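Local coordinates for protein CELL division inhibitor (Pyrococcus furiosus, PDB 1G3R) that binds adenine nucleotide with magnesium and, as a MinD-family P-loop ATPase, probably hydrolyses ATP in the control of cell division, at residues Leu139-Glu144 and Leu166-Asn171; Tyr173-Arg178 and Ile197-Ala202. All blocks are in the same frame, centred on the assembly; numbering follows the deposited sequence.

Interaction 1: Leu139-Glu144 and Leu166-Asn171. With ACP (phosphomethylphosphonic acid adenylate ester), chain C.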
loop_
_atom_site.group_PDB
_atom_site.type_symbol
_atom_site.label_atom_id
_atom_site.label_comp_id
_atom_site.label_asym_id
_atom_site.label_seq_id
_atom_site.Cartn_x
_atom_site.Cartn_y
_atom_site.Cartn_z
ATOM N N LEU A 139 -9.040 -0.225 -0.422
ATOM C CA LEU A 139 -9.311 -0.363 0.996
ATOM C C LEU A 139 -8.844 -1.711 1.511
ATOM O O LEU A 139 -9.164 -2.743 0.933
ATOM C CB LEU A 139 -10.812 -0.196 1.262
ATOM C CG LEU A 139 -11.498 1.044 0.669
ATOM C CD1 LEU A 139 -12.977 1.021 1.024
ATOM C CD2 LEU A 139 -10.852 2.317 1.197
ATOM N N VAL A 140 -8.082 -1.687 2.599
ATOM C CA VAL A 140 -7.571 -2.905 3.226
ATOM C C VAL A 140 -8.259 -3.067 4.574
ATOM O O VAL A 140 -8.321 -2.122 5.355
ATOM C CB VAL A 140 -6.048 -2.820 3.471
ATOM C CG1 VAL A 140 -5.559 -4.080 4.163
ATOM C CG2 VAL A 140 -5.326 -2.627 2.159
ATOM N N THR A 141 -8.767 -4.260 4.860
ATOM C CA THR A 141 -9.450 -4.463 6.125
ATOM C C THR A 141 -9.420 -5.900 6.619
ATOM O O THR A 141 -9.171 -6.828 5.850
ATOM C CB THR A 141 -10.916 -4.016 6.015
ATOM O OG1 THR A 141 -11.541 -4.094 7.304
ATOM C CG2 THR A 141 -11.664 -4.904 5.020
ATOM N N ASN A 142 -9.680 -6.063 7.915
ATOM C CA ASN A 142 -9.711 -7.372 8.565
ATOM C C ASN A 142 -11.160 -7.804 8.776
ATOM O O ASN A 142 -12.064 -6.971 8.784
ATOM C CB ASN A 142 -9.016 -7.313 9.927
ATOM C CG ASN A 142 -7.582 -6.822 9.837
ATOM O OD1 ASN A 142 -6.771 -7.356 9.076
ATOM N ND2 ASN A 142 -7.260 -5.804 10.626
ATOM N N PRO A 143 -11.399 -9.115 8.955
ATOM C CA PRO A 143 -12.753 -9.638 9.168
ATOM C C PRO A 143 -13.349 -9.223 10.521
ATOM O O PRO A 143 -14.137 -9.959 11.115
ATOM C CB PRO A 143 -12.557 -11.152 9.068
ATOM C CG PRO A 143 -11.362 -11.288 8.166
ATOM C CD PRO A 143 -10.453 -10.218 8.712
ATOM N N GLU A 144 -12.952 -8.046 11.000
ATOM C CA GLU A 144 -13.437 -7.508 12.269
ATOM C C GLU A 144 -14.562 -6.545 11.952
ATOM O O GLU A 144 -14.621 -5.989 10.856
ATOM C CB GLU A 144 -12.323 -6.756 12.994
ATOM C CG GLU A 144 -11.137 -7.619 13.378
ATOM C CD GLU A 144 -9.892 -6.797 13.661
ATOM O OE1 GLU A 144 -9.990 -5.814 14.430
ATOM O OE2 GLU A 144 -8.817 -7.136 13.117
ATOM N N LEU A 166 -11.670 1.667 -5.690
ATOM C CA LEU A 166 -11.589 0.438 -6.483
ATOM C C LEU A 166 -12.263 -0.750 -5.808
ATOM O O LEU A 166 -12.727 -1.674 -6.473
ATOM C CB LEU A 166 -10.125 0.084 -6.749
ATOM C CG LEU A 166 -9.223 1.144 -7.385
ATOM C CD1 LEU A 166 -7.809 0.602 -7.452
ATOM C CD2 LEU A 166 -9.715 1.502 -8.782
ATOM N N GLY A 167 -12.307 -0.721 -4.483
ATOM C CA GLY A 167 -12.914 -1.807 -3.737
ATOM C C GLY A 167 -12.057 -2.094 -2.525
ATOM O O GLY A 167 -11.178 -1.305 -2.186
ATOM N N PHE A 168 -12.291 -3.217 -1.863
ATOM C CA PHE A 168 -11.498 -3.527 -0.690
ATOM C C PHE A 168 -10.862 -4.899 -0.754
ATOM O O PHE A 168 -11.104 -5.682 -1.676
ATOM C CB PHE A 168 -12.346 -3.434 0.575
ATOM C CG PHE A 168 -13.335 -4.553 0.724
ATOM C CD1 PHE A 168 -13.298 -5.384 1.842
ATOM C CD2 PHE A 168 -14.318 -4.768 -0.241
ATOM C CE1 PHE A 168 -14.227 -6.414 1.999
ATOM C CE2 PHE A 168 -15.251 -5.794 -0.093
ATOM C CZ PHE A 168 -15.205 -6.618 1.029
ATOM N N VAL A 169 -10.044 -5.169 0.252
ATOM C CA VAL A 169 -9.337 -6.426 0.385
ATOM C C VAL A 169 -9.660 -6.970 1.769
ATOM O O VAL A 169 -9.533 -6.255 2.771
ATOM C CB VAL A 169 -7.812 -6.214 0.286
ATOM C CG1 VAL A 169 -7.093 -7.520 0.534
ATOM C CG2 VAL A 169 -7.448 -5.652 -1.079
ATOM N N LEU A 170 -10.099 -8.221 1.830
ATOM C CA LEU A 170 -10.406 -8.828 3.119
ATOM C C LEU A 170 -9.157 -9.621 3.501
ATOM O O LEU A 170 -8.970 -10.772 3.084
ATOM C CB LEU A 170 -11.618 -9.760 3.015
ATOM C CG LEU A 170 -12.689 -9.695 4.112
ATOM C CD1 LEU A 170 -13.291 -11.086 4.232
ATOM C CD2 LEU A 170 -12.123 -9.262 5.458
ATOM N N ASN A 171 -8.303 -8.983 4.290
ATOM C CA ASN A 171 -7.050 -9.578 4.713
ATOM C C ASN A 171 -7.158 -10.319 6.030
ATOM O O ASN A 171 -7.987 -9.981 6.873
ATOM C CB ASN A 171 -5.996 -8.482 4.858
ATOM C CG ASN A 171 -4.610 -9.034 5.109
ATOM O OD1 ASN A 171 -3.788 -8.400 5.767
ATOM N ND2 ASN A 171 -4.338 -10.216 4.574
HETATM P PG ACP C . 0.536 -0.094 10.386
HETATM O O1G ACP C . -0.761 0.367 10.655
HETATM O O2G ACP C . 1.484 0.305 11.410
HETATM O O3G ACP C . 0.938 0.670 9.133
HETATM P PB ACP C . 0.165 -2.384 8.490
HETATM O O1B ACP C . -1.219 -2.240 8.130
HETATM O O2B ACP C . 1.021 -1.924 7.378
HETATM C C3B ACP C . 0.641 -1.635 9.928
HETATM P PA ACP C . 1.509 -4.838 8.077
HETATM O O1A ACP C . 2.856 -4.560 8.416
HETATM O O2A ACP C . 1.277 -4.980 6.657
HETATM O O3A ACP C . 0.494 -3.884 8.659
HETATM O "O5'" ACP C . 1.201 -6.156 8.723
HETATM C "C5'" ACP C . 1.324 -6.440 10.156
HETATM C "C4'" ACP C . 1.931 -7.777 10.373
HETATM O "O4'" ACP C . 0.987 -8.845 10.064
HETATM C "C3'" ACP C . 3.127 -8.076 9.512
HETATM O "O3'" ACP C . 4.182 -8.660 10.278
HETATM C "C2'" ACP C . 2.667 -9.034 8.465
HETATM O "O2'" ACP C . 3.641 -9.954 7.998
HETATM C "C1'" ACP C . 1.537 -9.751 9.076
HETATM N N9 ACP C . 0.409 -10.032 8.147
HETATM C C8 ACP C . -0.362 -9.205 7.321
HETATM N N7 ACP C . -1.284 -9.808 6.628
HETATM C C5 ACP C . -1.146 -11.133 6.995
HETATM C C6 ACP C . -1.841 -12.320 6.609
HETATM N N6 ACP C . -2.835 -12.249 5.726
HETATM N N1 ACP C . -1.451 -13.536 7.177
HETATM C C2 ACP C . -0.430 -13.585 8.080
HETATM N N3 ACP C . 0.280 -12.506 8.501
HETATM C C4 ACP C . -0.122 -11.305 7.923
#
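L139 and T141 trade backbone hydrogen bonds with G167, V169 and N171, a four-bond parallel ladder. L139 N donates to G167 O (3.0 Å), and the N-H of V169 returns to L139 O. One step on, T141 N reaches V169 O and N171 N closes the series on T141 O at 2.8 Å. Just past the last bridge, a CA-H...O contact runs from N142 CA to N171 O (3.6 Å, 169° at the hydrogen).

The strand axes lie 4.5 Å apart with N-to-C directions 20° apart, which identifies two neighbouring parallel strands; helix 145-161 connects them in a beta-alpha-beta unit of the P-loop NTPase fold. L139, T141, F168 and L170 line the sheet face against which this helix packs, as touches of L139 and T141 on T151 attest. V140 and V169 point to the other face.

Apolar contacts gather on the helix-covered side. CB of L139 meets CB of F168, and T141 CG2 lies at the edge of the F168 ring, 3.6 Å from CD1. T141 OG1 stands opposite the backbone N (chi1 -174°), which leaves the methyl branch to make this contact. At the loop end P143 CG rests on L170 CD2 (3.5 Å), the two side chains crossing at a slant.

The asparagine side chains face the nucleotide site: N171 brings its carboxamide to the adenine edge bearing N6 and N7, and N142 touches T14 of the P-loop.

Interaction 2: Tyr173-Arg178 and Ile197-Ala202. With ACP (phosphomethylphosphonic acid adenylate ester), chain C.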
loop_
_atom_site.group_PDB
_atom_site.type_symbol
_atom_site.label_atom_id
_atom_site.label_comp_id
_atom_site.label_asym_id
_atom_site.label_seq_id
_atom_site.Cartn_x
_atom_site.Cartn_y
_atom_site.Cartn_z
ATOM N N TYR A 173 -8.313 -13.180 6.678
ATOM C CA TYR A 173 -9.438 -14.099 6.811
ATOM C C TYR A 173 -8.975 -15.509 7.169
ATOM O O TYR A 173 -7.918 -15.958 6.727
ATOM C CB TYR A 173 -10.252 -14.155 5.519
ATOM C CG TYR A 173 -11.465 -15.047 5.634
ATOM C CD1 TYR A 173 -12.511 -14.722 6.504
ATOM C CD2 TYR A 173 -11.557 -16.234 4.900
ATOM C CE1 TYR A 173 -13.623 -15.558 6.643
ATOM C CE2 TYR A 173 -12.664 -17.081 5.030
ATOM C CZ TYR A 173 -13.694 -16.738 5.903
ATOM O OH TYR A 173 -14.791 -17.568 6.038
ATOM N N GLY A 174 -9.780 -16.211 7.959
ATOM C CA GLY A 174 -9.423 -17.555 8.366
ATOM C C GLY A 174 -8.448 -17.489 9.521
ATOM O O GLY A 174 -7.658 -18.408 9.740
ATOM N N ARG A 175 -8.505 -16.386 10.260
ATOM C CA ARG A 175 -7.631 -16.167 11.406
ATOM C C ARG A 175 -8.346 -16.572 12.695
ATOM O O ARG A 175 -7.727 -17.068 13.638
ATOM C CB ARG A 175 -7.245 -14.689 11.469
ATOM C CG ARG A 175 -6.298 -14.324 12.590
ATOM C CD ARG A 175 -6.031 -12.833 12.579
ATOM N NE ARG A 175 -5.046 -12.434 13.578
ATOM C CZ ARG A 175 -4.674 -11.176 13.800
ATOM N NH1 ARG A 175 -3.767 -10.904 14.731
ATOM N NH2 ARG A 175 -5.212 -10.185 13.095
ATOM N N SER A 176 -9.660 -16.358 12.707
ATOM C CA SER A 176 -10.507 -16.668 13.853
ATOM C C SER A 176 -11.813 -17.352 13.431
ATOM O O SER A 176 -12.157 -17.384 12.247
ATOM C CB SER A 176 -10.829 -15.377 14.614
ATOM O OG SER A 176 -11.755 -15.615 15.659
ATOM N N ASP A 177 -12.528 -17.903 14.410
ATOM C CA ASP A 177 -13.807 -18.570 14.163
ATOM C C ASP A 177 -14.879 -17.508 13.962
ATOM O O ASP A 177 -15.857 -17.707 13.237
ATOM C CB ASP A 177 -14.212 -19.432 15.365
ATOM C CG ASP A 177 -13.363 -20.675 15.512
ATOM O OD1 ASP A 177 -13.325 -21.482 14.559
ATOM O OD2 ASP A 177 -12.743 -20.848 16.584
ATOM N N ARG A 178 -14.670 -16.375 14.623
ATOM C CA ARG A 178 -15.599 -15.260 14.583
ATOM C C ARG A 178 -15.271 -14.260 13.471
ATOM O O ARG A 178 -15.630 -13.081 13.557
ATOM C CB ARG A 178 -15.593 -14.564 15.947
ATOM C CG ARG A 178 -15.152 -15.477 17.104
ATOM C CD ARG A 178 -16.067 -16.691 17.290
ATOM N NE ARG A 178 -17.310 -16.350 17.981
ATOM C CZ ARG A 178 -17.385 -15.979 19.257
ATOM N NH1 ARG A 178 -16.285 -15.898 20.001
ATOM N NH2 ARG A 178 -18.563 -15.683 19.791
ATOM N N ILE A 197 -7.326 -12.287 1.291
ATOM C CA ILE A 197 -5.960 -12.660 1.635
ATOM C C ILE A 197 -6.049 -13.424 2.944
ATOM O O ILE A 197 -6.367 -12.848 3.987
ATOM C CB ILE A 197 -5.062 -11.431 1.842
ATOM C CG1 ILE A 197 -5.039 -10.574 0.573
ATOM C CG2 ILE A 197 -3.664 -11.879 2.196
ATOM C CD1 ILE A 197 -4.435 -11.253 -0.636
ATOM N N PRO A 198 -5.780 -14.738 2.902
ATOM C CA PRO A 198 -5.829 -15.611 4.079
ATOM C C PRO A 198 -4.760 -15.326 5.120
ATOM O O PRO A 198 -3.748 -14.693 4.837
ATOM C CB PRO A 198 -5.664 -16.999 3.474
ATOM C CG PRO A 198 -4.735 -16.735 2.334
ATOM C CD PRO A 198 -5.350 -15.499 1.716
ATOM N N GLU A 199 -5.006 -15.789 6.335
ATOM C CA GLU A 199 -4.047 -15.628 7.416
ATOM C C GLU A 199 -3.014 -16.709 7.117
ATOM O O GLU A 199 -3.230 -17.882 7.417
ATOM C CB GLU A 199 -4.729 -15.892 8.758
ATOM C CG GLU A 199 -3.804 -15.913 9.967
ATOM C CD GLU A 199 -3.223 -14.555 10.282
ATOM O OE1 GLU A 199 -3.916 -13.546 10.028
ATOM O OE2 GLU A 199 -2.083 -14.497 10.796
ATOM N N ASP A 200 -1.907 -16.318 6.498
ATOM C CA ASP A 200 -0.866 -17.272 6.137
ATOM C C ASP A 200 0.490 -16.886 6.725
ATOM O O ASP A 200 1.028 -15.828 6.407
ATOM C CB ASP A 200 -0.768 -17.356 4.613
ATOM C CG ASP A 200 0.089 -18.507 4.144
ATOM O OD1 ASP A 200 0.948 -18.972 4.921
ATOM O OD2 ASP A 200 -0.090 -18.936 2.987
ATOM N N PRO A 201 1.057 -17.743 7.596
ATOM C CA PRO A 201 2.358 -17.492 8.226
ATOM C C PRO A 201 3.429 -17.135 7.191
ATOM O O PRO A 201 4.390 -16.423 7.497
ATOM C CB PRO A 201 2.660 -18.812 8.925
ATOM C CG PRO A 201 1.315 -19.289 9.312
ATOM C CD PRO A 201 0.490 -19.017 8.069
ATOM N N ALA A 202 3.252 -17.636 5.968
ATOM C CA ALA A 202 4.181 -17.370 4.874
ATOM C C ALA A 202 4.296 -15.875 4.595
ATOM O O ALA A 202 5.361 -15.380 4.222
ATOM C CB ALA A 202 3.724 -18.093 3.615
HETATM P PG ACP C . 0.536 -0.094 10.386
HETATM O O1G ACP C . -0.761 0.367 10.655
HETATM O O2G ACP C . 1.484 0.305 11.410
HETATM O O3G ACP C . 0.938 0.670 9.133
HETATM P PB ACP C . 0.165 -2.384 8.490
HETATM O O1B ACP C . -1.219 -2.240 8.130
HETATM O O2B ACP C . 1.021 -1.924 7.378
HETATM C C3B ACP C . 0.641 -1.635 9.928
HETATM P PA ACP C . 1.509 -4.838 8.077
HETATM O O1A ACP C . 2.856 -4.560 8.416
HETATM O O2A ACP C . 1.277 -4.980 6.657
HETATM O O3A ACP C . 0.494 -3.884 8.659
HETATM O "O5'" ACP C . 1.201 -6.156 8.723
HETATM C "C5'" ACP C . 1.324 -6.440 10.156
HETATM C "C4'" ACP C . 1.931 -7.777 10.373
HETATM O "O4'" ACP C . 0.987 -8.845 10.064
HETATM C "C3'" ACP C . 3.127 -8.076 9.512
HETATM O "O3'" ACP C . 4.182 -8.660 10.278
HETATM C "C2'" ACP C . 2.667 -9.034 8.465
HETATM O "O2'" ACP C . 3.641 -9.954 7.998
HETATM C "C1'" ACP C . 1.537 -9.751 9.076
HETATM N N9 ACP C . 0.409 -10.032 8.147
HETATM C C8 ACP C . -0.362 -9.205 7.321
HETATM N N7 ACP C . -1.284 -9.808 6.628
HETATM C C5 ACP C . -1.146 -11.133 6.995
HETATM C C6 ACP C . -1.841 -12.320 6.609
HETATM N N6 ACP C . -2.835 -12.249 5.726
HETATM N N1 ACP C . -1.451 -13.536 7.177
HETATM C C2 ACP C . -0.430 -13.585 8.080
HETATM N N3 ACP C . 0.280 -12.506 8.501
HETATM C C4 ACP C . -0.122 -11.305 7.923
#
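The R175 and E199 side chains cross at a slant, E199 CB and CG each about 3.9 Å from R175 CB. The arginine is fully extended, each torsion near 180°. E199 instead bends at chi2 (68°), which folds its carboxylate back towards both arginine and adenine. The pairing with R175 is long and charge-only at best: OE1, whose position is uncertain, lies well out of the guanidinium plane with no N-H aimed at it. The main partner of the carboxylate is R172, just before the loop, which forms a salt bridge with E199 OE2; OE2 also comes 3.3 Å from C2 of the adenine.

Along the backbone, E199 N donates to Y173 O (2.9 Å), and a weak bond joins Y173 N to I197 O. This single parallel bridge is where the outermost strand 193-198 of the sheet leaves its neighbour and turns into the adenine pocket. There P198 O accepts from the adenine N6 (2.8 Å, 164° at the hydrogen). The adenine N1 in turn accepts from D200 N at 2.9 Å. D200 also N-caps helix 201-209: its OD1, met from above the carboxylate plane, accepts from A202 N, and OD2 takes the amide of G222.

How the interactions relate
Both contacts involve strand 164-173 and its continuation, but at different depths. Interaction 1 is wholly buried, its centre about 12 Å from that of the chain, and joins that strand to 136-141 on one flank; interaction 2, centred about 19 Å out, joins its end and the following loop to the edge strand 193-198 on the other. A regular bonded ladder with apolar packing gives way to one bridge and loosely paired charges near solvent. The two meet directly: L170 O probably accepts from I197 N (2.9 Å), V169 CG1 packs on I197 CG1, and P143 touches Y173. Each also contributes to the adenine site, by a side-chain amide in interaction 1 and chiefly by backbone groups in interaction 2.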